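Local coordinates for protein transcriptional regulator (LacI family) (Clostridium acetobutylicum ATCC 824, PDB 3G85) that probably acts as a DNA-binding transcription regulator, of which this construct is the periplasmic-binding-protein-like, presumably effector-binding, part, at residues A71-I77 with P93-R99; E116-F122 with G148-C153; A168-I172 with S196-G202. One frame throughout, in Å; residues are numbered along the deposited sequence.

Contact 1. Residues A71-I77 with P93-R99; sequences AAIIANI and PIILFNR
Extended strands 71-74 and 94-97 run parallel, axes 4.7 Å apart and inclined by 13°. The register pairs Ala72 with Ile94, Ile73 with Ile95 and Ile74 with Leu96. Four backbone hydrogen bonds form the ladder: Ala72 N to Pro93 O, Ile95 N to Ala72 O and Ile74 N to Ile95 O, each 2.9 Å, then Phe97 N to Ile74 O, 3.1 Å. At the C-terminal ends of the strands, water 1 donates to Ile74 O and Phe97 O and accepts from Ile77 N. Arg99 (chi1 and chi2 m, chi3 t, chi4 -66°) turns its guanidinium edge to residues 71-77. Arg99 NH2 donates to Asn76 OD1 at 2.6 Å and to Ile77 O at a very short 2.5 Å. Apolar contacts join Ile74 CG1 to Ile94 CG2 (3.8 Å) and Leu96 CD2 (3.9 Å). This is a beta-alpha-beta unit of a Rossmann-like sheet. Its connecting helix 79-87 packs on Ile94 and Leu96. Helix 245-260 covers the opposite face, at Ile73 and Ile95. Strands 13-19 and 105-109 flank the pair.

Contact 2. Residues E116-F122 with G148-C153; sequences EKASLLF and GFIETC
Phe149, with chi1 t and chi2 75°, lays its ring beside Ala118, Ser119 and Phe122. Its CD1 lies 3.8 Å from Ala118 CB and 3.5 Å from Ser119 N, the latter near the ring plane. Phe149 CE1 comes to 3.5 Å from Phe122 CD2. With Phe122 at chi1 m and chi2 -36°, the two rings meet rim to rim, centroids 5.9 Å apart and planes at 83°, neither over the face of the other. Both backbones are helical. The short axes approach to 7.5 Å and cross at -38°, with the two helices running in the same general direction. The closest CA pair is Glu116 and Gly148, 4.7 Å apart. Gly148 matters for this spacing, since an ideal CB there would sit only 3.2 Å from Glu116 N. Helices 111-124 and 140-155 lie together on one face of the mixed sheet that holds strands 191-194 and 219-224 in this periplasmic-binding-protein-like fold. Ala118 and Phe122 touch Val221, and Phe149 stacks on Phe193. Ser119 (chi1 t) points at the other helix, its OG 3.4 Å from Thr152 CG2. Leu120 CD2 lies 3.7 Å from Thr152 CG2. Thr152 (chi1 m) donates its OG1 proton to Gly148 O at 2.5 Å. Glu116 (chi1 and chi2 t) lays CG 3.4 Å from Thr152 OG1. Water 3 donates to Thr152 OG1 at 2.7 Å and to Glu116 OE2 at 2.6 Å.

Contact 3. Residues A168-I172 with S196-G202; sequences AENSI and SDSIALG
This is a loop-to-helix contact, partly buried, in the lobe built on the mixed sheet with strands 165-167 and 191-194. Residues 168-171 form the loop after strand 165-167, and Ile172 opens helix 172-182. They pack on the first turns of helix 197-209. The loop makes an inverse gamma turn centred on Asn170 (phi/psi -82/78), and Ser171 OG caps Gly174 N. Asn170, chi1 t, brings OD1 to 2.7 Å from Ser196 OG, which donates the hydrogen bond. Ser196 OG also accepts from Ile199 N at 3.1 Å, as N-cap. Apolar contacts join Ala168 CB to Ile199 CD1 (4.0 Å) and Ile172 CD1 to Leu201 CD1 (4.2 Å). Two CA-H...O contacts join the backbones: Ile172 CA to Ser198 O, 3.4 Å, and Gly202 CA to Ile172 O, 3.3 Å. A CB on Gly202 would clash with Ile172 O. One hydroxyl thus accepts from its own helix's Ile199 N and donates to Asn170 of the loop, and glycine permits the close backbone approach.

How the contacts relate
The three contacts follow one another along the chain and do not touch. Contact 1 belongs to the parallel sheet of one lobe. Contacts 2 and 3 belong to the other lobe, built on the mixed sheet, and lie across the chain's centre from contact 1. The centres of contact 1 and contact 2 are about 28 Å apart, and their nearest atoms about 13 Å. The centres of contact 2 and contact 3 are about 19 Å apart. Both pack on strand 191-194, at Phe193 and Cys194. A glycerol, probably from crystallisation, lies about 4 Å from the Phe97 side chain and may mark a pocket. No effector is present in these coordinates; a site between the lobes is inferred from LacI-family relatives.

Contact 1. Residues A71-I77 with P93-R99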
ATOM      1  N   ALA A  71       3.852  -7.742 -21.918  1.00 27.35           N
ATOM      2  CA  ALA A  71       2.939  -6.991 -21.057  1.00 25.70           C
ATOM      3  C   ALA A  71       3.749  -6.390 -19.918  1.00 25.60           C
ATOM      4  O   ALA A  71       4.873  -6.841 -19.622  1.00 25.26           O
ATOM      5  CB  ALA A  71       1.856  -7.916 -20.498  1.00 24.81           C
ATOM      6  N   ALA A  72       3.192  -5.374 -19.268  1.00 24.83           N
ATOM      7  CA  ALA A  72       3.870  -4.785 -18.111  1.00 24.24           C
ATOM      8  C   ALA A  72       2.865  -4.466 -17.035  1.00 23.63           C
ATOM      9  O   ALA A  72       1.718  -4.134 -17.337  1.00 22.19           O
ATOM     10  CB  ALA A  72       4.599  -3.519 -18.508  1.00 23.90           C
ATOM     11  N   ILE A  73       3.324  -4.517 -15.789  1.00 22.52           N
ATOM     12  CA  ILE A  73       2.545  -4.075 -14.633  1.00 21.65           C
ATOM     13  C   ILE A  73       3.414  -2.999 -14.002  1.00 21.72           C
ATOM     14  O   ILE A  73       4.610  -3.254 -13.756  1.00 22.22           O
ATOM     15  CB  ILE A  73       2.407  -5.203 -13.582  1.00 20.84           C
ATOM     16  CG1 ILE A  73       1.737  -6.456 -14.182  1.00 21.43           C
ATOM     17  CG2 ILE A  73       1.620  -4.689 -12.395  1.00 20.77           C
ATOM     18  CD1 ILE A  73       1.993  -7.759 -13.401  1.00 22.49           C
ATOM     19  N   ILE A  74       2.844  -1.826 -13.720  1.00 21.13           N
ATOM     20  CA  ILE A  74       3.616  -0.762 -13.069  1.00 20.23           C
ATOM     21  C   ILE A  74       3.205  -0.690 -11.632  1.00 20.29           C
ATOM     22  O   ILE A  74       2.057  -0.355 -11.353  1.00 19.92           O
ATOM     23  CB  ILE A  74       3.358   0.609 -13.668  1.00 20.53           C
ATOM     24  CG1 ILE A  74       3.253   0.565 -15.197  1.00 21.07           C
ATOM     25  CG2 ILE A  74       4.425   1.591 -13.123  1.00 19.01           C
ATOM     26  CD1 ILE A  74       4.410  -0.083 -15.963  1.00 24.59           C
ATOM     27  N   ALA A  75       4.134  -1.016 -10.731  1.00 19.65           N
ATOM     28  CA  ALA A  75       3.825  -1.114  -9.295  1.00 21.43           C
ATOM     29  C   ALA A  75       3.382   0.208  -8.645  1.00 22.83           C
ATOM     30  O   ALA A  75       2.454   0.213  -7.824  1.00 21.84           O
ATOM     31  CB  ALA A  75       5.005  -1.721  -8.548  1.00 21.13           C
ATOM     32  N   ASN A  76       4.051   1.318  -8.995  1.00 22.49           N
ATOM     33  CA  ASN A  76       3.718   2.620  -8.416  1.00 24.29           C
ATOM     34  C   ASN A  76       4.053   3.738  -9.383  1.00 24.22           C
ATOM     35  O   ASN A  76       5.125   4.358  -9.269  1.00 23.35           O
ATOM     36  CB  ASN A  76       4.460   2.832  -7.053  1.00 24.78           C
ATOM     37  CG  ASN A  76       4.166   4.210  -6.436  1.00 29.79           C
ATOM     38  OD1 ASN A  76       3.007   4.645  -6.397  1.00 33.53           O
ATOM     39  ND2 ASN A  76       5.217   4.904  -5.974  1.00 29.04           N
ATOM     40  N   ILE A  77       3.179   3.976 -10.367  1.00 23.49           N
ATOM     41  CA  ILE A  77       3.500   4.946 -11.402  1.00 24.45           C
ATOM     42  C   ILE A  77       3.447   6.370 -10.814  1.00 25.53           C
ATOM     43  O   ILE A  77       2.569   6.666  -9.999  1.00 25.26           O
ATOM     44  CB  ILE A  77       2.579   4.776 -12.640  1.00 22.75           C
ATOM     45  CG1 ILE A  77       3.165   5.543 -13.841  1.00 25.04           C
ATOM     46  CG2 ILE A  77       1.087   5.130 -12.287  1.00 22.90           C
ATOM     47  CD1 ILE A  77       2.733   5.013 -15.186  1.00 25.11           C
ATOM     48  N   PRO A  93       0.040  -4.521 -23.528  1.00 30.74           N
ATOM     49  CA  PRO A  93      -0.901  -4.242 -22.443  1.00 29.96           C
ATOM     50  C   PRO A  93      -0.137  -3.809 -21.190  1.00 29.32           C
ATOM     51  O   PRO A  93       0.887  -4.437 -20.847  1.00 28.12           O
ATOM     52  CB  PRO A  93      -1.540  -5.595 -22.170  1.00 30.05           C
ATOM     53  CG  PRO A  93      -1.244  -6.424 -23.394  1.00 31.43           C
ATOM     54  CD  PRO A  93       0.054  -5.941 -23.900  1.00 30.78           C
ATOM     55  N   ILE A  94      -0.646  -2.771 -20.527  1.00 28.17           N
ATOM     56  CA  ILE A  94      -0.065  -2.245 -19.290  1.00 27.47           C
ATOM     57  C   ILE A  94      -1.122  -2.203 -18.199  1.00 26.62           C
ATOM     58  O   ILE A  94      -2.195  -1.635 -18.384  1.00 25.98           O
ATOM     59  CB  ILE A  94       0.504  -0.809 -19.458  1.00 28.29           C
ATOM     60  CG1 ILE A  94       1.624  -0.781 -20.526  1.00 27.77           C
ATOM     61  CG2 ILE A  94       0.971  -0.255 -18.091  1.00 25.21           C
ATOM     62  CD1 ILE A  94       2.393   0.523 -20.658  1.00 29.50           C
ATOM     63  N   ILE A  95      -0.809  -2.808 -17.062  1.00 23.96           N
ATOM     64  CA  ILE A  95      -1.685  -2.764 -15.891  1.00 23.68           C
ATOM     65  C   ILE A  95      -1.093  -1.791 -14.859  1.00 22.98           C
ATOM     66  O   ILE A  95       0.066  -1.931 -14.463  1.00 23.01           O
ATOM     67  CB  ILE A  95      -1.798  -4.141 -15.268  1.00 23.32           C
ATOM     68  CG1 ILE A  95      -2.206  -5.142 -16.349  1.00 26.35           C
ATOM     69  CG2 ILE A  95      -2.855  -4.164 -14.151  1.00 23.01           C
ATOM     70  CD1 ILE A  95      -2.344  -6.462 -15.830  1.00 31.60           C
ATOM     71  N   LEU A  96      -1.883  -0.824 -14.424  1.00 22.05           N
ATOM     72  CA  LEU A  96      -1.474   0.059 -13.357  1.00 22.16           C
ATOM     73  C   LEU A  96      -1.893  -0.558 -12.033  1.00 21.85           C
ATOM     74  O   LEU A  96      -3.022  -1.017 -11.892  1.00 21.12           O
ATOM     75  CB  LEU A  96      -2.132   1.431 -13.505  1.00 22.79           C
ATOM     76  CG  LEU A  96      -1.830   2.117 -14.844  1.00 20.49           C
ATOM     77  CD1 LEU A  96      -2.491   3.544 -14.835  1.00 22.06           C
ATOM     78  CD2 LEU A  96      -0.332   2.192 -15.038  1.00 23.81           C
ATOM     79  N   PHE A  97      -0.993  -0.548 -11.059  1.00 22.25           N
ATOM     80  CA  PHE A  97      -1.296  -1.071  -9.746  1.00 21.95           C
ATOM     81  C   PHE A  97      -1.717   0.072  -8.831  1.00 23.16           C
ATOM     82  O   PHE A  97      -0.944   1.039  -8.611  1.00 23.12           O
ATOM     83  CB  PHE A  97      -0.056  -1.803  -9.207  1.00 22.52           C
ATOM     84  CG  PHE A  97      -0.335  -2.701  -8.047  1.00 23.86           C
ATOM     85  CD1 PHE A  97      -0.541  -4.053  -8.250  1.00 26.04           C
ATOM     86  CD2 PHE A  97      -0.340  -2.201  -6.743  1.00 23.77           C
ATOM     87  CE1 PHE A  97      -0.777  -4.918  -7.172  1.00 24.32           C
ATOM     88  CE2 PHE A  97      -0.588  -3.062  -5.650  1.00 24.04           C
ATOM     89  CZ  PHE A  97      -0.813  -4.424  -5.889  1.00 23.62           C
ATOM     90  N   ASN A  98      -2.939  -0.022  -8.309  1.00 23.67           N
ATOM     91  CA  ASN A  98      -3.554   0.974  -7.442  1.00 25.46           C
ATOM     92  C   ASN A  98      -3.595   2.398  -8.011  1.00 27.06           C
ATOM     93  O   ASN A  98      -3.209   3.360  -7.332  1.00 28.32           O
ATOM     94  CB  ASN A  98      -2.868   0.977  -6.052  1.00 25.37           C
ATOM     95  CG  ASN A  98      -3.829   1.312  -4.926  1.00 26.59           C
ATOM     96  OD1 ASN A  98      -5.055   1.243  -5.077  1.00 25.21           O
ATOM     97  ND2 ASN A  98      -3.271   1.676  -3.779  1.00 23.76           N
ATOM     98  N   ARG A  99      -4.032   2.524  -9.258  1.00 28.40           N
ATOM     99  CA  ARG A  99      -4.309   3.813  -9.868  1.00 30.62           C
ATOM    100  C   ARG A  99      -5.486   3.604 -10.723  1.00 31.80           C
ATOM    101  O   ARG A  99      -5.391   2.840 -11.681  1.00 33.67           O
ATOM    102  CB  ARG A  99      -3.229   4.202 -10.868  1.00 31.08           C
ATOM    103  CG  ARG A  99      -1.992   4.476 -10.322  1.00 33.82           C
ATOM    104  CD  ARG A  99      -1.900   5.912  -9.803  1.00 38.16           C
ATOM    105  NE  ARG A  99      -0.505   6.052  -9.403  1.00 38.98           N
ATOM    106  CZ  ARG A  99       0.055   5.385  -8.401  1.00 37.78           C
ATOM    107  NH1 ARG A  99      -0.679   4.560  -7.637  1.00 42.64           N
ATOM    108  NH2 ARG A  99       1.341   5.553  -8.147  1.00 40.50           N
TER
HETATM  109  O   HOH W   1       0.869   2.228 -10.414  1.00 22.24           O
HETATM  110  O   HOH W   2       0.155   8.575 -10.024  1.00 45.06           O

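Contact 2. Residues E116-F122 with G148-C153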
ATOM      1  N   GLU A 116     -11.152   4.401   6.463  1.00 25.68           N
ATOM      2  CA  GLU A 116     -12.444   4.340   7.131  1.00 26.02           C
ATOM      3  C   GLU A 116     -12.573   3.162   8.103  1.00 25.75           C
ATOM      4  O   GLU A 116     -13.027   3.346   9.231  1.00 25.12           O
ATOM      5  CB  GLU A 116     -13.545   4.317   6.077  1.00 25.91           C
ATOM      6  CG  GLU A 116     -14.975   4.306   6.604  1.00 27.06           C
ATOM      7  CD  GLU A 116     -15.971   4.339   5.450  1.00 30.30           C
ATOM      8  OE1 GLU A 116     -15.953   3.412   4.610  1.00 34.08           O
ATOM      9  OE2 GLU A 116     -16.756   5.308   5.375  1.00 36.36           O
ATOM     10  N   LYS A 117     -12.195   1.945   7.696  1.00 24.15           N
ATOM     11  CA  LYS A 117     -12.231   0.817   8.624  1.00 24.16           C
ATOM     12  C   LYS A 117     -11.372   1.039   9.868  1.00 23.94           C
ATOM     13  O   LYS A 117     -11.754   0.591  10.945  1.00 23.23           O
ATOM     14  CB  LYS A 117     -11.770  -0.496   7.960  1.00 24.32           C
ATOM     15  CG  LYS A 117     -12.610  -0.982   6.796  1.00 26.86           C
ATOM     16  CD  LYS A 117     -12.156  -2.392   6.343  1.00 25.03           C
ATOM     17  CE  LYS A 117     -12.736  -2.670   4.947  1.00 26.50           C
ATOM     18  NZ  LYS A 117     -12.389  -4.027   4.444  1.00 25.06           N
ATOM     19  N   ALA A 118     -10.188   1.651   9.714  1.00 22.95           N
ATOM     20  CA  ALA A 118      -9.322   1.912  10.878  1.00 24.83           C
ATOM     21  C   ALA A 118     -10.046   2.870  11.834  1.00 25.24           C
ATOM     22  O   ALA A 118     -10.127   2.613  13.037  1.00 26.56           O
ATOM     23  CB  ALA A 118      -7.990   2.482  10.440  1.00 23.54           C
ATOM     24  N   SER A 119     -10.615   3.934  11.280  1.00 26.15           N
ATOM     25  CA  SER A 119     -11.401   4.879  12.081  1.00 27.56           C
ATOM     26  C   SER A 119     -12.596   4.258  12.789  1.00 27.68           C
ATOM     27  O   SER A 119     -12.801   4.492  13.990  1.00 27.73           O
ATOM     28  CB  SER A 119     -11.871   6.049  11.237  1.00 28.05           C
ATOM     29  OG  SER A 119     -12.564   6.952  12.094  1.00 27.85           O
ATOM     30  N   LEU A 120     -13.382   3.466  12.057  1.00 28.06           N
ATOM     31  CA  LEU A 120     -14.565   2.820  12.642  1.00 28.48           C
ATOM     32  C   LEU A 120     -14.227   1.832  13.748  1.00 29.14           C
ATOM     33  O   LEU A 120     -15.038   1.613  14.649  1.00 29.89           O
ATOM     34  CB  LEU A 120     -15.459   2.188  11.550  1.00 28.18           C
ATOM     35  CG  LEU A 120     -16.089   3.218  10.589  1.00 29.81           C
ATOM     36  CD1 LEU A 120     -16.810   2.568   9.400  1.00 28.61           C
ATOM     37  CD2 LEU A 120     -17.013   4.232  11.308  1.00 30.69           C
ATOM     38  N   LEU A 121     -13.039   1.225  13.704  1.00 28.67           N
ATOM     39  CA  LEU A 121     -12.622   0.350  14.797  1.00 28.76           C
ATOM     40  C   LEU A 121     -12.472   1.189  16.076  1.00 29.21           C
ATOM     41  O   LEU A 121     -12.895   0.775  17.172  1.00 30.00           O
ATOM     42  CB  LEU A 121     -11.292  -0.368  14.457  1.00 28.77           C
ATOM     43  CG  LEU A 121     -10.747  -1.387  15.479  1.00 29.14           C
ATOM     44  CD1 LEU A 121      -9.819  -2.387  14.880  1.00 27.99           C
ATOM     45  CD2 LEU A 121     -10.045  -0.723  16.653  1.00 32.67           C
ATOM     46  N   PHE A 122     -11.844   2.354  15.942  1.00 29.63           N
ATOM     47  CA  PHE A 122     -11.699   3.283  17.073  1.00 29.95           C
ATOM     48  C   PHE A 122     -13.075   3.820  17.524  1.00 31.59           C
ATOM     49  O   PHE A 122     -13.334   3.920  18.733  1.00 31.77           O
ATOM     50  CB  PHE A 122     -10.783   4.460  16.703  1.00 29.02           C
ATOM     51  CG  PHE A 122      -9.314   4.063  16.507  1.00 28.75           C
ATOM     52  CD1 PHE A 122      -8.737   3.074  17.303  1.00 28.43           C
ATOM     53  CD2 PHE A 122      -8.524   4.695  15.541  1.00 27.64           C
ATOM     54  CE1 PHE A 122      -7.384   2.706  17.135  1.00 28.54           C
ATOM     55  CE2 PHE A 122      -7.167   4.353  15.395  1.00 29.37           C
ATOM     56  CZ  PHE A 122      -6.608   3.358  16.206  1.00 27.64           C
ATOM     57  N   GLY A 148      -9.556   8.892   4.267  1.00 27.23           N
ATOM     58  CA  GLY A 148     -10.551   7.954   4.789  1.00 26.71           C
ATOM     59  C   GLY A 148     -10.536   7.888   6.318  1.00 26.08           C
ATOM     60  O   GLY A 148     -11.603   7.881   6.954  1.00 25.07           O
ATOM     61  N   PHE A 149      -9.346   7.837   6.908  1.00 24.95           N
ATOM     62  CA  PHE A 149      -9.215   7.805   8.361  1.00 25.24           C
ATOM     63  C   PHE A 149      -9.671   9.133   9.003  1.00 26.01           C
ATOM     64  O   PHE A 149     -10.494   9.136   9.913  1.00 26.05           O
ATOM     65  CB  PHE A 149      -7.769   7.492   8.811  1.00 24.23           C
ATOM     66  CG  PHE A 149      -7.618   7.402  10.306  1.00 25.10           C
ATOM     67  CD1 PHE A 149      -8.079   6.282  10.978  1.00 23.60           C
ATOM     68  CD2 PHE A 149      -7.042   8.454  11.049  1.00 24.63           C
ATOM     69  CE1 PHE A 149      -7.956   6.160  12.359  1.00 24.55           C
ATOM     70  CE2 PHE A 149      -6.938   8.372  12.459  1.00 25.64           C
ATOM     71  CZ  PHE A 149      -7.407   7.240  13.122  1.00 25.26           C
ATOM     72  N   ILE A 150      -9.108  10.232   8.521  1.00 27.18           N
ATOM     73  CA  ILE A 150      -9.312  11.567   9.087  1.00 29.54           C
ATOM     74  C   ILE A 150     -10.786  12.009   8.995  1.00 29.63           C
ATOM     75  O   ILE A 150     -11.381  12.396  10.004  1.00 30.37           O
ATOM     76  CB  ILE A 150      -8.370  12.602   8.394  1.00 29.56           C
ATOM     77  CG1 ILE A 150      -6.895  12.271   8.657  1.00 31.54           C
ATOM     78  CG2 ILE A 150      -8.671  14.043   8.828  1.00 30.64           C
ATOM     79  CD1 ILE A 150      -6.615  11.949  10.083  1.00 35.41           C
ATOM     80  N   GLU A 151     -11.350  11.934   7.793  1.00 30.40           N
ATOM     81  CA  GLU A 151     -12.757  12.271   7.551  1.00 31.07           C
ATOM     82  C   GLU A 151     -13.722  11.400   8.343  1.00 30.71           C
ATOM     83  O   GLU A 151     -14.742  11.887   8.840  1.00 30.36           O
ATOM     84  CB  GLU A 151     -13.095  12.233   6.060  1.00 30.94           C
ATOM     85  CG  GLU A 151     -12.387  13.353   5.252  1.00 32.77           C
ATOM     86  CD  GLU A 151     -12.623  13.328   3.740  1.00 33.64           C
ATOM     87  OE1 GLU A 151     -13.562  12.657   3.244  1.00 36.09           O
ATOM     88  OE2 GLU A 151     -11.848  14.026   3.029  1.00 40.20           O
ATOM     89  N   THR A 152     -13.409  10.107   8.457  1.00 29.54           N
ATOM     90  CA  THR A 152     -14.247   9.202   9.206  1.00 28.86           C
ATOM     91  C   THR A 152     -14.164   9.515  10.690  1.00 29.42           C
ATOM     92  O   THR A 152     -15.157   9.372  11.422  1.00 29.68           O
ATOM     93  CB  THR A 152     -13.922   7.711   8.886  1.00 28.36           C
ATOM     94  OG1 THR A 152     -14.050   7.495   7.460  1.00 28.02           O
ATOM     95  CG2 THR A 152     -14.849   6.770   9.639  1.00 27.54           C
ATOM     96  N   CYS A 153     -12.994   9.946  11.145  1.00 29.51           N
ATOM     97  CA  CYS A 153     -12.864  10.322  12.547  1.00 30.60           C
ATOM     98  C   CYS A 153     -13.759  11.530  12.829  1.00 31.40           C
ATOM     99  O   CYS A 153     -14.497  11.518  13.808  1.00 31.55           O
ATOM    100  CB  CYS A 153     -11.423  10.638  12.916  1.00 30.37           C
ATOM    101  SG  CYS A 153     -10.440   9.153  13.194  1.00 31.50           S
TER
HETATM  102  O   HOH W   3     -16.523   7.701   6.380  1.00 35.31           O

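Contact 3. Residues A168-I172 with S196-G202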
ATOM      1  N   ALA A 168       6.700  10.859   9.434  1.00 27.06           N
ATOM      2  CA  ALA A 168       7.735   9.858   9.715  1.00 27.09           C
ATOM      3  C   ALA A 168       8.324   9.278   8.442  1.00 27.62           C
ATOM      4  O   ALA A 168       7.652   9.212   7.397  1.00 27.81           O
ATOM      5  CB  ALA A 168       7.145   8.720  10.565  1.00 26.19           C
ATOM      6  N   GLU A 169       9.572   8.823   8.523  1.00 27.88           N
ATOM      7  CA  GLU A 169      10.122   7.987   7.453  1.00 29.58           C
ATOM      8  C   GLU A 169       9.522   6.598   7.493  1.00 28.72           C
ATOM      9  O   GLU A 169       9.215   6.076   8.578  1.00 27.97           O
ATOM     10  CB  GLU A 169      11.627   7.853   7.581  1.00 31.65           C
ATOM     11  CG  GLU A 169      12.390   8.876   6.795  1.00 37.51           C
ATOM     12  CD  GLU A 169      13.801   9.044   7.327  1.00 46.01           C
ATOM     13  OE1 GLU A 169      14.267   8.170   8.128  1.00 47.94           O
ATOM     14  OE2 GLU A 169      14.440  10.062   6.947  1.00 49.94           O
ATOM     15  N   ASN A 170       9.340   6.004   6.303  1.00 28.41           N
ATOM     16  CA  ASN A 170       8.701   4.708   6.215  1.00 28.12           C
ATOM     17  C   ASN A 170       9.701   3.588   6.491  1.00 28.17           C
ATOM     18  O   ASN A 170      10.177   2.917   5.552  1.00 28.35           O
ATOM     19  CB  ASN A 170       8.019   4.480   4.876  1.00 28.55           C
ATOM     20  CG  ASN A 170       7.109   3.261   4.890  1.00 29.37           C
ATOM     21  OD1 ASN A 170       6.985   2.547   5.901  1.00 29.27           O
ATOM     22  ND2 ASN A 170       6.470   3.010   3.763  1.00 29.85           N
ATOM     23  N   SER A 171      10.006   3.384   7.768  1.00 25.93           N
ATOM     24  CA  SER A 171      10.917   2.297   8.177  1.00 25.34           C
ATOM     25  C   SER A 171      10.653   2.048   9.645  1.00 25.07           C
ATOM     26  O   SER A 171       9.951   2.863  10.300  1.00 23.31           O
ATOM     27  CB  SER A 171      12.382   2.684   7.954  1.00 25.28           C
ATOM     28  OG  SER A 171      12.760   3.763   8.801  1.00 27.46           O
ATOM     29  N   ILE A 172      11.184   0.941  10.166  1.00 23.25           N
ATOM     30  CA  ILE A 172      11.061   0.689  11.586  1.00 23.91           C
ATOM     31  C   ILE A 172      11.771   1.804  12.375  1.00 24.39           C
ATOM     32  O   ILE A 172      11.231   2.334  13.372  1.00 22.96           O
ATOM     33  CB  ILE A 172      11.570  -0.708  11.965  1.00 24.42           C
ATOM     34  CG1 ILE A 172      10.710  -1.773  11.241  1.00 24.82           C
ATOM     35  CG2 ILE A 172      11.474  -0.935  13.495  1.00 25.05           C
ATOM     36  CD1 ILE A 172      11.111  -3.182  11.577  1.00 27.36           C
ATOM     37  N   SER A 196       1.786   2.908   7.866  1.00 19.80           N
ATOM     38  CA  SER A 196       2.548   1.723   7.421  1.00 20.48           C
ATOM     39  C   SER A 196       2.797   0.812   8.619  1.00 21.33           C
ATOM     40  O   SER A 196       2.898   1.277   9.778  1.00 18.88           O
ATOM     41  CB  SER A 196       3.862   2.103   6.703  1.00 21.00           C
ATOM     42  OG  SER A 196       4.968   2.122   7.579  1.00 23.42           O
ATOM     43  N   ASP A 197       2.875  -0.487   8.350  1.00 20.25           N
ATOM     44  CA  ASP A 197       3.192  -1.446   9.411  1.00 20.77           C
ATOM     45  C   ASP A 197       4.626  -1.304   9.903  1.00 20.44           C
ATOM     46  O   ASP A 197       4.866  -1.540  11.087  1.00 21.18           O
ATOM     47  CB  ASP A 197       2.957  -2.888   8.970  1.00 21.40           C
ATOM     48  CG  ASP A 197       3.801  -3.248   7.759  1.00 24.56           C
ATOM     49  OD1 ASP A 197       3.568  -2.638   6.697  1.00 23.18           O
ATOM     50  OD2 ASP A 197       4.749  -4.071   7.899  1.00 30.77           O
ATOM     51  N   SER A 198       5.567  -0.872   9.060  1.00 20.25           N
ATOM     52  CA  SER A 198       6.955  -0.687   9.522  1.00 21.12           C
ATOM     53  C   SER A 198       6.988   0.405  10.586  1.00 20.53           C
ATOM     54  O   SER A 198       7.689   0.306  11.585  1.00 20.62           O
ATOM     55  CB  SER A 198       7.890  -0.275   8.370  1.00 20.85           C
ATOM     56  OG  SER A 198       8.077  -1.377   7.506  1.00 25.42           O
ATOM     57  N   ILE A 199       6.211   1.457  10.349  1.00 20.70           N
ATOM     58  CA  ILE A 199       6.104   2.539  11.303  1.00 21.31           C
ATOM     59  C   ILE A 199       5.558   1.984  12.612  1.00 20.45           C
ATOM     60  O   ILE A 199       6.089   2.268  13.699  1.00 21.87           O
ATOM     61  CB  ILE A 199       5.242   3.687  10.721  1.00 20.92           C
ATOM     62  CG1 ILE A 199       6.063   4.496   9.691  1.00 21.57           C
ATOM     63  CG2 ILE A 199       4.669   4.569  11.846  1.00 22.25           C
ATOM     64  CD1 ILE A 199       5.251   5.520   8.976  1.00 22.69           C
ATOM     65  N   ALA A 200       4.499   1.188  12.527  1.00 19.92           N
ATOM     66  CA  ALA A 200       3.878   0.613  13.736  1.00 19.72           C
ATOM     67  C   ALA A 200       4.832  -0.279  14.526  1.00 20.30           C
ATOM     68  O   ALA A 200       4.849  -0.256  15.765  1.00 20.05           O
ATOM     69  CB  ALA A 200       2.615  -0.171  13.348  1.00 19.58           C
ATOM     70  N   LEU A 201       5.655  -1.045  13.824  1.00 20.95           N
ATOM     71  CA  LEU A 201       6.616  -1.915  14.517  1.00 21.07           C
ATOM     72  C   LEU A 201       7.666  -1.107  15.294  1.00 21.01           C
ATOM     73  O   LEU A 201       8.013  -1.465  16.436  1.00 21.41           O
ATOM     74  CB  LEU A 201       7.316  -2.855  13.543  1.00 20.85           C
ATOM     75  CG  LEU A 201       6.381  -3.914  12.941  1.00 21.58           C
ATOM     76  CD1 LEU A 201       7.154  -4.648  11.825  1.00 20.24           C
ATOM     77  CD2 LEU A 201       5.758  -4.863  14.036  1.00 22.54           C
ATOM     78  N   GLY A 202       8.102  -0.001  14.711  1.00 20.22           N
ATOM     79  CA  GLY A 202       9.028   0.909  15.391  1.00 21.20           C
ATOM     80  C   GLY A 202       8.377   1.567  16.610  1.00 21.59           C
ATOM     81  O   GLY A 202       9.010   1.715  17.672  1.00 22.28           O
TER